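EtuB protein (Clostridium kluyveri DSM 555, PDB 3IO0) probably forms, as a trimer of chains with tandem BMC domains, part of the shell of a bacterial microcompartment associated with ethanol utilisation. Local coordinates at residues T63-L72 / I84-D95; Y115-Y126 / L204-L215. All coordinates share one frame; numbering follows the deposited sequence.

Interaction 1: T63-L72 / I84-D95; sequences TNTEVATIEL and IFIVLKAADVSD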
loop_
_atom_site.group_PDB
_atom_site.type_symbol
_atom_site.label_atom_id
_atom_site.label_comp_id
_atom_site.label_asym_id
_atom_site.label_seq_id
_atom_site.Cartn_x
_atom_site.Cartn_y
_atom_site.Cartn_z
ATOM N N THR A 63 -27.612 -14.382 12.099
ATOM C CA THR A 63 -28.529 -13.927 11.049
ATOM C C THR A 63 -28.574 -14.833 9.826
ATOM O O THR A 63 -27.728 -15.729 9.641
ATOM C CB THR A 63 -28.135 -12.547 10.529
ATOM O OG1 THR A 63 -26.783 -12.605 10.050
ATOM C CG2 THR A 63 -28.270 -11.477 11.624
ATOM N N ASN A 64 -29.556 -14.573 8.972
ATOM C CA ASN A 64 -29.670 -15.308 7.733
ATOM C C ASN A 64 -28.862 -14.632 6.624
ATOM O O ASN A 64 -29.415 -14.215 5.591
ATOM C CB ASN A 64 -31.138 -15.461 7.332
ATOM C CG ASN A 64 -31.334 -16.461 6.206
ATOM O OD1 ASN A 64 -30.403 -17.149 5.786
ATOM N ND2 ASN A 64 -32.548 -16.544 5.716
ATOM N N THR A 65 -27.554 -14.534 6.829
ATOM C CA THR A 65 -26.693 -13.879 5.847
ATOM C C THR A 65 -25.551 -14.768 5.323
ATOM O O THR A 65 -25.248 -15.830 5.876
ATOM C CB THR A 65 -26.136 -12.576 6.405
ATOM O OG1 THR A 65 -25.646 -12.814 7.726
ATOM C CG2 THR A 65 -27.230 -11.522 6.470
ATOM N N GLU A 66 -24.937 -14.339 4.227
ATOM C CA GLU A 66 -23.784 -15.040 3.679
ATOM C C GLU A 66 -22.711 -14.016 3.319
ATOM O O GLU A 66 -22.968 -12.809 3.334
ATOM C CB GLU A 66 -24.180 -15.865 2.464
ATOM C CG GLU A 66 -25.064 -17.051 2.771
ATOM C CD GLU A 66 -25.236 -17.963 1.561
ATOM O OE1 GLU A 66 -25.412 -17.441 0.432
ATOM O OE2 GLU A 66 -25.192 -19.204 1.737
ATOM N N VAL A 67 -21.511 -14.496 3.013
ATOM C CA VAL A 67 -20.388 -13.607 2.788
ATOM C C VAL A 67 -20.166 -13.418 1.294
ATOM O O VAL A 67 -19.858 -14.367 0.573
ATOM C CB VAL A 67 -19.124 -14.139 3.485
ATOM C CG1 VAL A 67 -17.891 -13.372 3.039
ATOM C CG2 VAL A 67 -19.289 -14.083 5.007
ATOM N N ALA A 68 -20.346 -12.189 0.828
ATOM C CA ALA A 68 -20.130 -11.866 -0.573
ATOM C C ALA A 68 -18.647 -11.622 -0.822
ATOM O O ALA A 68 -18.059 -12.212 -1.721
ATOM C CB ALA A 68 -20.952 -10.660 -0.974
ATOM N N THR A 69 -18.029 -10.769 -0.018
ATOM C CA THR A 69 -16.619 -10.485 -0.214
ATOM C C THR A 69 -15.949 -9.965 1.050
ATOM O O THR A 69 -16.550 -9.205 1.805
ATOM C CB THR A 69 -16.401 -9.517 -1.418
ATOM O OG1 THR A 69 -15.008 -9.420 -1.708
ATOM C CG2 THR A 69 -16.918 -8.140 -1.120
ATOM N N ILE A 70 -14.715 -10.405 1.292
ATOM C CA ILE A 70 -13.886 -9.840 2.357
ATOM C C ILE A 70 -12.563 -9.394 1.747
ATOM O O ILE A 70 -11.785 -10.228 1.310
ATOM C CB ILE A 70 -13.588 -10.870 3.457
ATOM C CG1 ILE A 70 -14.878 -11.503 3.974
ATOM C CG2 ILE A 70 -12.771 -10.234 4.584
ATOM C CD1 ILE A 70 -14.661 -12.846 4.635
ATOM N N GLU A 71 -12.312 -8.087 1.721
ATOM C CA GLU A 71 -11.076 -7.539 1.153
ATOM C C GLU A 71 -10.337 -6.623 2.131
ATOM O O GLU A 71 -10.958 -5.962 2.974
ATOM C CB GLU A 71 -11.373 -6.795 -0.139
ATOM C CG GLU A 71 -12.284 -7.566 -1.077
ATOM C CD GLU A 71 -12.493 -6.891 -2.419
ATOM O OE1 GLU A 71 -11.575 -6.189 -2.899
ATOM O OE2 GLU A 71 -13.582 -7.070 -3.002
ATOM N N LEU A 72 -9.007 -6.587 2.008
ATOM C CA LEU A 72 -8.143 -5.827 2.916
ATOM C C LEU A 72 -7.224 -4.836 2.196
ATOM O O LEU A 72 -6.180 -5.248 1.710
ATOM C CB LEU A 72 -7.231 -6.804 3.659
ATOM C CG LEU A 72 -7.605 -7.690 4.856
ATOM C CD1 LEU A 72 -9.089 -7.910 5.039
ATOM C CD2 LEU A 72 -6.891 -9.037 4.749
ATOM N N ILE A 84 -10.306 -2.585 6.152
ATOM C CA ILE A 84 -11.318 -3.661 6.085
ATOM C C ILE A 84 -12.576 -3.379 5.250
ATOM O O ILE A 84 -13.181 -2.312 5.365
ATOM C CB ILE A 84 -11.645 -4.280 7.471
ATOM C CG1 ILE A 84 -12.566 -5.489 7.331
ATOM C CG2 ILE A 84 -12.258 -3.282 8.383
ATOM C CD1 ILE A 84 -11.908 -6.729 6.761
ATOM N N PHE A 85 -12.951 -4.344 4.410
ATOM C CA PHE A 85 -14.137 -4.219 3.567
ATOM C C PHE A 85 -14.886 -5.542 3.470
ATOM O O PHE A 85 -14.462 -6.469 2.773
ATOM C CB PHE A 85 -13.761 -3.705 2.183
ATOM C CG PHE A 85 -14.922 -3.577 1.232
ATOM C CD1 PHE A 85 -15.922 -2.632 1.447
ATOM C CD2 PHE A 85 -14.994 -4.377 0.094
ATOM C CE1 PHE A 85 -16.996 -2.498 0.551
ATOM C CE2 PHE A 85 -16.055 -4.257 -0.796
ATOM C CZ PHE A 85 -17.061 -3.308 -0.568
ATOM N N ILE A 86 -16.005 -5.613 4.191
ATOM C CA ILE A 86 -16.795 -6.830 4.312
ATOM C C ILE A 86 -18.170 -6.587 3.723
ATOM O O ILE A 86 -18.840 -5.613 4.085
ATOM C CB ILE A 86 -16.931 -7.252 5.782
ATOM C CG1 ILE A 86 -15.563 -7.629 6.344
ATOM C CG2 ILE A 86 -17.888 -8.414 5.920
ATOM C CD1 ILE A 86 -15.505 -7.673 7.856
ATOM N N VAL A 87 -18.573 -7.458 2.799
ATOM C CA VAL A 87 -19.908 -7.402 2.217
ATOM C C VAL A 87 -20.632 -8.709 2.485
ATOM O O VAL A 87 -20.156 -9.779 2.113
ATOM C CB VAL A 87 -19.893 -7.071 0.697
ATOM C CG1 VAL A 87 -21.289 -7.082 0.124
ATOM C CG2 VAL A 87 -19.285 -5.709 0.463
ATOM N N LEU A 88 -21.778 -8.597 3.152
ATOM C CA LEU A 88 -22.660 -9.716 3.422
ATOM C C LEU A 88 -23.854 -9.650 2.482
ATOM O O LEU A 88 -24.357 -8.557 2.204
ATOM C CB LEU A 88 -23.154 -9.649 4.863
ATOM C CG LEU A 88 -22.123 -9.564 5.982
ATOM C CD1 LEU A 88 -22.809 -9.442 7.332
ATOM C CD2 LEU A 88 -21.221 -10.783 5.936
ATOM N N LYS A 89 -24.303 -10.806 1.996
ATOM C CA LYS A 89 -25.465 -10.877 1.109
ATOM C C LYS A 89 -26.654 -11.601 1.739
ATOM O O LYS A 89 -26.488 -12.526 2.545
ATOM C CB LYS A 89 -25.096 -11.516 -0.228
ATOM C CG LYS A 89 -24.581 -12.943 -0.151
ATOM C CD LYS A 89 -24.334 -13.500 -1.553
ATOM C CE LYS A 89 -23.807 -14.922 -1.516
ATOM N NZ LYS A 89 -23.156 -15.249 -2.804
ATOM N N ALA A 90 -27.854 -11.166 1.361
ATOM C CA ALA A 90 -29.105 -11.698 1.907
ATOM C C ALA A 90 -30.212 -11.535 0.892
ATOM O O ALA A 90 -30.171 -10.620 0.072
ATOM C CB ALA A 90 -29.481 -10.972 3.196
ATOM N N ALA A 91 -31.203 -12.417 0.953
ATOM C CA ALA A 91 -32.398 -12.284 0.123
ATOM C C ALA A 91 -33.227 -11.084 0.589
ATOM O O ALA A 91 -33.875 -10.416 -0.212
ATOM C CB ALA A 91 -33.222 -13.562 0.172
ATOM N N ASP A 92 -33.182 -10.808 1.888
ATOM C CA ASP A 92 -33.992 -9.756 2.475
ATOM C C ASP A 92 -33.113 -8.695 3.144
ATOM O O ASP A 92 -32.268 -9.000 3.993
ATOM C CB ASP A 92 -34.958 -10.379 3.490
ATOM C CG ASP A 92 -36.065 -9.424 3.939
ATOM O OD1 ASP A 92 -35.805 -8.222 4.217
ATOM O OD2 ASP A 92 -37.210 -9.911 4.049
ATOM N N VAL A 93 -33.337 -7.445 2.761
ATOM C CA VAL A 93 -32.576 -6.310 3.279
ATOM C C VAL A 93 -32.490 -6.270 4.803
ATOM O O VAL A 93 -31.445 -5.923 5.352
ATOM C CB VAL A 93 -33.177 -4.977 2.811
ATOM C CG1 VAL A 93 -32.087 -3.955 2.651
ATOM C CG2 VAL A 93 -33.949 -5.164 1.483
ATOM N N SER A 94 -33.581 -6.617 5.483
ATOM C CA SER A 94 -33.635 -6.488 6.944
ATOM C C SER A 94 -32.749 -7.511 7.631
ATOM O O SER A 94 -32.258 -7.260 8.736
ATOM C CB SER A 94 -35.065 -6.602 7.468
ATOM O OG SER A 94 -35.595 -7.875 7.162
ATOM N N ASP A 95 -32.562 -8.661 6.981
ATOM C CA ASP A 95 -31.589 -9.647 7.436
ATOM C C ASP A 95 -30.172 -9.071 7.358
ATOM O O ASP A 95 -29.394 -9.173 8.308
ATOM C CB ASP A 95 -31.682 -10.925 6.602
ATOM C CG ASP A 95 -32.935 -11.742 6.899
ATOM O OD1 ASP A 95 -33.323 -11.846 8.087
ATOM O OD2 ASP A 95 -33.512 -12.299 5.933
#
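A classic beta bulge interrupts the antiparallel pairing of strands 66-71 and 84-90, where Ala68 and Thr69 both face Val87. Val87 O accepts two backbone donors, Ala68 N at 2.7 Å and Thr69 N at 3.2 Å, and the register shifts by one residue between the Val67-Leu88 and Thr69-Val87 pairs. Regular pairing continues on both sides of the bulge: Glu66 with Lys89 and Glu71 with Phe85 are each closed by two reciprocal N-H to O bonds.

On one face of the sheet Thr69 CG2 lies 3.6 Å from Val87 CB. With chi1 of Thr69 at -171°, OG1 swings away from the backbone N and donates to Glu71 OE2, on the anti lone pair of that oxygen. The same carboxylate oxygen lies at the edge of the Phe85 ring, while Glu71 OE1 bonds Ser177 of the second subunit. Val67, Ile70, Ile86 and Leu88 point to the other face, where Val67 CG2 meets Leu88 CD2 at 3.9 Å and Leu88 also packs on Val60 of helix 50-61 and Ala99 of helix 93-111. Within this chain the bulged strand pair, beside strand 39-45, ends the five-stranded antiparallel sheet of the first, circularly permuted BMC domain.

Interaction 2: Y115-Y126 / L204-L215; sequences YLCDAGHLEVQY and LTAARKAGLSIL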
loop_
_atom_site.group_PDB
_atom_site.type_symbol
_atom_site.label_atom_id
_atom_site.label_comp_id
_atom_site.label_asym_id
_atom_site.label_seq_id
_atom_site.Cartn_x
_atom_site.Cartn_y
_atom_site.Cartn_z
ATOM N N TYR A 115 -3.537 -3.071 20.409
ATOM C CA TYR A 115 -2.639 -2.213 21.175
ATOM C C TYR A 115 -1.887 -1.333 20.196
ATOM O O TYR A 115 -1.186 -1.847 19.330
ATOM C CB TYR A 115 -1.660 -3.066 21.986
ATOM C CG TYR A 115 -2.327 -3.971 23.001
ATOM C CD1 TYR A 115 -2.946 -5.164 22.608
ATOM C CD2 TYR A 115 -2.340 -3.634 24.355
ATOM C CE1 TYR A 115 -3.561 -5.997 23.537
ATOM C CE2 TYR A 115 -2.950 -4.458 25.294
ATOM C CZ TYR A 115 -3.557 -5.637 24.881
ATOM O OH TYR A 115 -4.164 -6.447 25.815
ATOM N N LEU A 116 -2.049 -0.017 20.299
ATOM C CA LEU A 116 -1.354 0.900 19.382
ATOM C C LEU A 116 -0.135 1.522 20.025
ATOM O O LEU A 116 0.001 1.549 21.249
ATOM C CB LEU A 116 -2.255 2.039 18.911
ATOM C CG LEU A 116 -3.505 1.801 18.078
ATOM C CD1 LEU A 116 -4.265 3.124 17.968
ATOM C CD2 LEU A 116 -3.167 1.254 16.695
ATOM N N CYS A 117 0.741 2.039 19.181
ATOM C CA CYS A 117 1.852 2.843 19.632
ATOM C C CYS A 117 2.588 3.390 18.434
ATOM O O CYS A 117 2.263 3.074 17.288
ATOM C CB CYS A 117 2.800 2.029 20.500
ATOM S SG CYS A 117 3.881 0.999 19.563
ATOM N N ASP A 118 3.599 4.197 18.707
ATOM C CA ASP A 118 4.218 4.995 17.672
ATOM C C ASP A 118 4.881 4.164 16.572
ATOM O O ASP A 118 4.781 4.496 15.389
ATOM C CB ASP A 118 5.224 5.968 18.286
ATOM C CG ASP A 118 6.021 6.694 17.233
ATOM O OD1 ASP A 118 5.486 7.691 16.691
ATOM O OD2 ASP A 118 7.161 6.241 16.928
ATOM N N ALA A 119 5.554 3.089 16.962
ATOM C CA ALA A 119 6.337 2.323 16.006
ATOM C C ALA A 119 5.574 1.155 15.375
ATOM O O ALA A 119 6.098 0.479 14.487
ATOM C CB ALA A 119 7.637 1.849 16.639
ATOM N N GLY A 120 4.341 0.924 15.816
ATOM C CA GLY A 120 3.543 -0.152 15.252
ATOM C C GLY A 120 2.338 -0.494 16.088
ATOM O O GLY A 120 1.698 0.386 16.647
ATOM N N HIS A 121 2.028 -1.781 16.169
ATOM C CA HIS A 121 0.841 -2.240 16.865
ATOM C C HIS A 121 0.909 -3.730 17.171
ATOM O O HIS A 121 1.751 -4.449 16.629
ATOM C CB HIS A 121 -0.401 -1.946 16.029
ATOM C CG HIS A 121 -0.317 -2.451 14.621
ATOM N ND1 HIS A 121 -0.478 -3.781 14.292
ATOM C CD2 HIS A 121 -0.097 -1.802 13.453
ATOM C CE1 HIS A 121 -0.359 -3.933 12.988
ATOM N NE2 HIS A 121 -0.128 -2.747 12.455
ATOM N N LEU A 122 0.019 -4.182 18.043
ATOM C CA LEU A 122 -0.152 -5.594 18.313
ATOM C C LEU A 122 -1.644 -5.896 18.335
ATOM O O LEU A 122 -2.432 -5.078 18.809
ATOM C CB LEU A 122 0.473 -5.948 19.656
ATOM C CG LEU A 122 0.293 -7.395 20.127
ATOM C CD1 LEU A 122 1.243 -8.322 19.410
ATOM C CD2 LEU A 122 0.504 -7.505 21.617
ATOM N N GLU A 123 -2.039 -7.046 17.801
ATOM C CA GLU A 123 -3.440 -7.436 17.826
ATOM C C GLU A 123 -3.568 -8.935 17.927
ATOM O O GLU A 123 -2.975 -9.691 17.148
ATOM C CB GLU A 123 -4.204 -6.931 16.601
ATOM C CG GLU A 123 -5.687 -7.334 16.584
ATOM C CD GLU A 123 -6.472 -6.712 15.434
ATOM O OE1 GLU A 123 -5.846 -6.267 14.448
ATOM O OE2 GLU A 123 -7.722 -6.656 15.515
ATOM N N VAL A 124 -4.358 -9.356 18.903
ATOM C CA VAL A 124 -4.612 -10.759 19.124
ATOM C C VAL A 124 -6.117 -10.925 19.309
ATOM O O VAL A 124 -6.700 -10.320 20.206
ATOM C CB VAL A 124 -3.838 -11.267 20.353
ATOM C CG1 VAL A 124 -3.900 -12.764 20.420
ATOM C CG2 VAL A 124 -2.384 -10.844 20.281
ATOM N N GLN A 125 -6.736 -11.719 18.441
ATOM C CA GLN A 125 -8.174 -11.951 18.478
ATOM C C GLN A 125 -8.473 -13.417 18.713
ATOM O O GLN A 125 -7.681 -14.289 18.347
ATOM C CB GLN A 125 -8.835 -11.517 17.167
ATOM C CG GLN A 125 -8.799 -10.011 16.876
ATOM C CD GLN A 125 -9.635 -9.172 17.837
ATOM O OE1 GLN A 125 -10.347 -9.699 18.706
ATOM N NE2 GLN A 125 -9.554 -7.852 17.677
ATOM N N TYR A 126 -9.633 -13.682 19.309
ATOM C CA TYR A 126 -10.067 -15.044 19.612
ATOM C C TYR A 126 -11.548 -15.228 19.315
ATOM O O TYR A 126 -12.336 -14.301 19.502
ATOM C CB TYR A 126 -9.796 -15.376 21.084
ATOM C CG TYR A 126 -10.433 -16.674 21.546
ATOM C CD1 TYR A 126 -9.917 -17.902 21.144
ATOM C CD2 TYR A 126 -11.558 -16.671 22.377
ATOM C CE1 TYR A 126 -10.503 -19.091 21.550
ATOM C CE2 TYR A 126 -12.147 -17.858 22.787
ATOM C CZ TYR A 126 -11.611 -19.064 22.368
ATOM O OH TYR A 126 -12.168 -20.254 22.764
ATOM N N LEU A 204 -2.542 -17.681 22.291
ATOM C CA LEU A 204 -2.871 -16.278 22.118
ATOM C C LEU A 204 -2.292 -15.411 23.232
ATOM O O LEU A 204 -1.790 -14.316 22.975
ATOM C CB LEU A 204 -4.387 -16.121 22.054
ATOM C CG LEU A 204 -5.109 -15.985 20.711
ATOM C CD1 LEU A 204 -4.226 -16.203 19.495
ATOM C CD2 LEU A 204 -6.327 -16.894 20.670
ATOM N N THR A 205 -2.342 -15.915 24.464
ATOM C CA THR A 205 -1.975 -15.109 25.622
ATOM C C THR A 205 -0.476 -14.947 25.740
ATOM O O THR A 205 0.008 -13.847 26.059
ATOM C CB THR A 205 -2.521 -15.680 26.933
ATOM O OG1 THR A 205 -3.871 -16.089 26.735
ATOM C CG2 THR A 205 -2.483 -14.616 28.031
ATOM N N ALA A 206 0.245 -16.041 25.496
ATOM C CA ALA A 206 1.697 -16.004 25.508
ATOM C C ALA A 206 2.173 -15.074 24.399
ATOM O O ALA A 206 3.085 -14.265 24.598
ATOM C CB ALA A 206 2.265 -17.391 25.325
ATOM N N ALA A 207 1.517 -15.184 23.243
ATOM C CA ALA A 207 1.851 -14.396 22.069
ATOM C C ALA A 207 1.658 -12.914 22.346
ATOM O O ALA A 207 2.564 -12.120 22.088
ATOM C CB ALA A 207 1.031 -14.844 20.884
ATOM N N ARG A 208 0.494 -12.557 22.897
ATOM C CA ARG A 208 0.211 -11.183 23.322
ATOM C C ARG A 208 1.279 -10.679 24.299
ATOM O O ARG A 208 1.782 -9.554 24.167
ATOM C CB ARG A 208 -1.171 -11.077 23.970
ATOM C CG ARG A 208 -1.650 -9.631 24.094
ATOM C CD ARG A 208 -2.285 -9.308 25.449
ATOM N NE ARG A 208 -3.685 -9.721 25.534
ATOM C CZ ARG A 208 -4.126 -10.766 26.229
ATOM N NH1 ARG A 208 -3.281 -11.520 26.927
ATOM N NH2 ARG A 208 -5.419 -11.056 26.231
ATOM N N LYS A 209 1.622 -11.520 25.274
ATOM C CA LYS A 209 2.627 -11.169 26.267
ATOM C C LYS A 209 3.971 -10.860 25.595
ATOM O O LYS A 209 4.555 -9.788 25.813
ATOM C CB LYS A 209 2.769 -12.286 27.299
ATOM C CG LYS A 209 3.590 -11.891 28.507
ATOM C CD LYS A 209 3.808 -13.066 29.460
ATOM C CE LYS A 209 4.868 -12.714 30.511
ATOM N NZ LYS A 209 5.376 -13.918 31.224
ATOM N N ALA A 210 4.426 -11.796 24.760
ATOM C CA ALA A 210 5.678 -11.668 24.015
ATOM C C ALA A 210 5.708 -10.398 23.168
ATOM O O ALA A 210 6.696 -9.659 23.191
ATOM C CB ALA A 210 5.899 -12.892 23.144
ATOM N N GLY A 211 4.627 -10.145 22.431
ATOM C CA GLY A 211 4.541 -8.965 21.576
ATOM C C GLY A 211 4.786 -7.677 22.343
ATOM O O GLY A 211 5.680 -6.881 21.988
ATOM N N LEU A 212 3.995 -7.492 23.406
ATOM C CA LEU A 212 4.091 -6.326 24.283
ATOM C C LEU A 212 5.495 -6.187 24.871
ATOM O O LEU A 212 6.062 -5.090 24.899
ATOM C CB LEU A 212 3.069 -6.429 25.408
ATOM C CG LEU A 212 1.576 -6.447 25.092
ATOM C CD1 LEU A 212 0.790 -6.725 26.366
ATOM C CD2 LEU A 212 1.127 -5.144 24.468
ATOM N N SER A 213 6.047 -7.313 25.322
ATOM C CA SER A 213 7.410 -7.368 25.833
ATOM C C SER A 213 8.390 -6.708 24.852
ATOM O O SER A 213 9.117 -5.777 25.231
ATOM C CB SER A 213 7.799 -8.818 26.137
ATOM O OG SER A 213 9.176 -8.939 26.430
ATOM N N ILE A 214 8.370 -7.172 23.595
ATOM C CA ILE A 214 9.282 -6.692 22.551
ATOM C C ILE A 214 9.043 -5.219 22.241
ATOM O O ILE A 214 9.986 -4.427 22.172
ATOM C CB ILE A 214 9.149 -7.507 21.242
ATOM C CG1 ILE A 214 9.485 -8.980 21.475
ATOM C CG2 ILE A 214 10.029 -6.916 20.141
ATOM C CD1 ILE A 214 10.953 -9.259 21.704
ATOM N N LEU A 215 7.778 -4.858 22.052
ATOM C CA LEU A 215 7.429 -3.478 21.764
ATOM C C LEU A 215 7.974 -2.548 22.840
ATOM O O LEU A 215 8.513 -1.487 22.531
ATOM C CB LEU A 215 5.919 -3.340 21.637
ATOM C CG LEU A 215 5.269 -3.174 20.265
ATOM C CD1 LEU A 215 6.235 -3.320 19.104
ATOM C CD2 LEU A 215 4.126 -4.160 20.160
#
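The Tyr115 ring carries Leu212 CD2 over one face, 4.1 Å from the ring centroid and 25° off the ring normal, a CH-pi contact; Leu122 O lies in plane at the ring edge. Arg208 crosses the phenol end obliquely, its CD 3.4 Å from Tyr115 OH, with ring and guanidinium planes 73° apart. Bends at chi2 and chi3 carry the Arg208 chain past the phenol, and its guanidinium makes a cation-pi contact with Phe230. At the far end of the contact, Leu204 CD2 approaches the Tyr126 ring at CD1, 3.8 Å away, the two side chains crossing nearly at a right angle.

Between the rings the packing is aliphatic. Leu122, its CG turned away from the backbone N, places CD2 3.8 Å from Leu212 CD2 and CD1 4.0 Å from Gly211 CA, so a leucine branch rests directly on the helix backbone. Val124 divides its two methyls: CG1 meets Leu204 CG at 3.5 Å, and CG2 meets Arg208 CB at 3.9 Å. Leu215 CD2 closes the other end against Leu122 CB. The 204-215 part of the helix runs almost antiparallel to strand 120-126, at 173° and 8.8 Å between the axes of these short segments. This is the helix-on-sheet layer of the alpha/beta BMC fold, in the second of the tandem domains.

Interaction 1 and interaction 2 belong to successive circularly permuted BMC domains of one chain. Their centres are about 30 Å apart, on opposite sides of the chain's centre, and their nearest atoms are about 9 Å apart, so they do not touch. Helix 93-111 connects them in sequence: it begins within segment 84-95 and is followed by strand 114-117 of interaction 2. The two sheets share the strand order 1-2-3-5-4, but the contacts sample different parts of it, a strand pair at one border in 63-72/84-95 and a helix against the strands of the other border in 115-126/204-215. Each also adjoins a different neighbour: Glu71 meets the second subunit, whereas Ala119 O bonds Arg46 of the third.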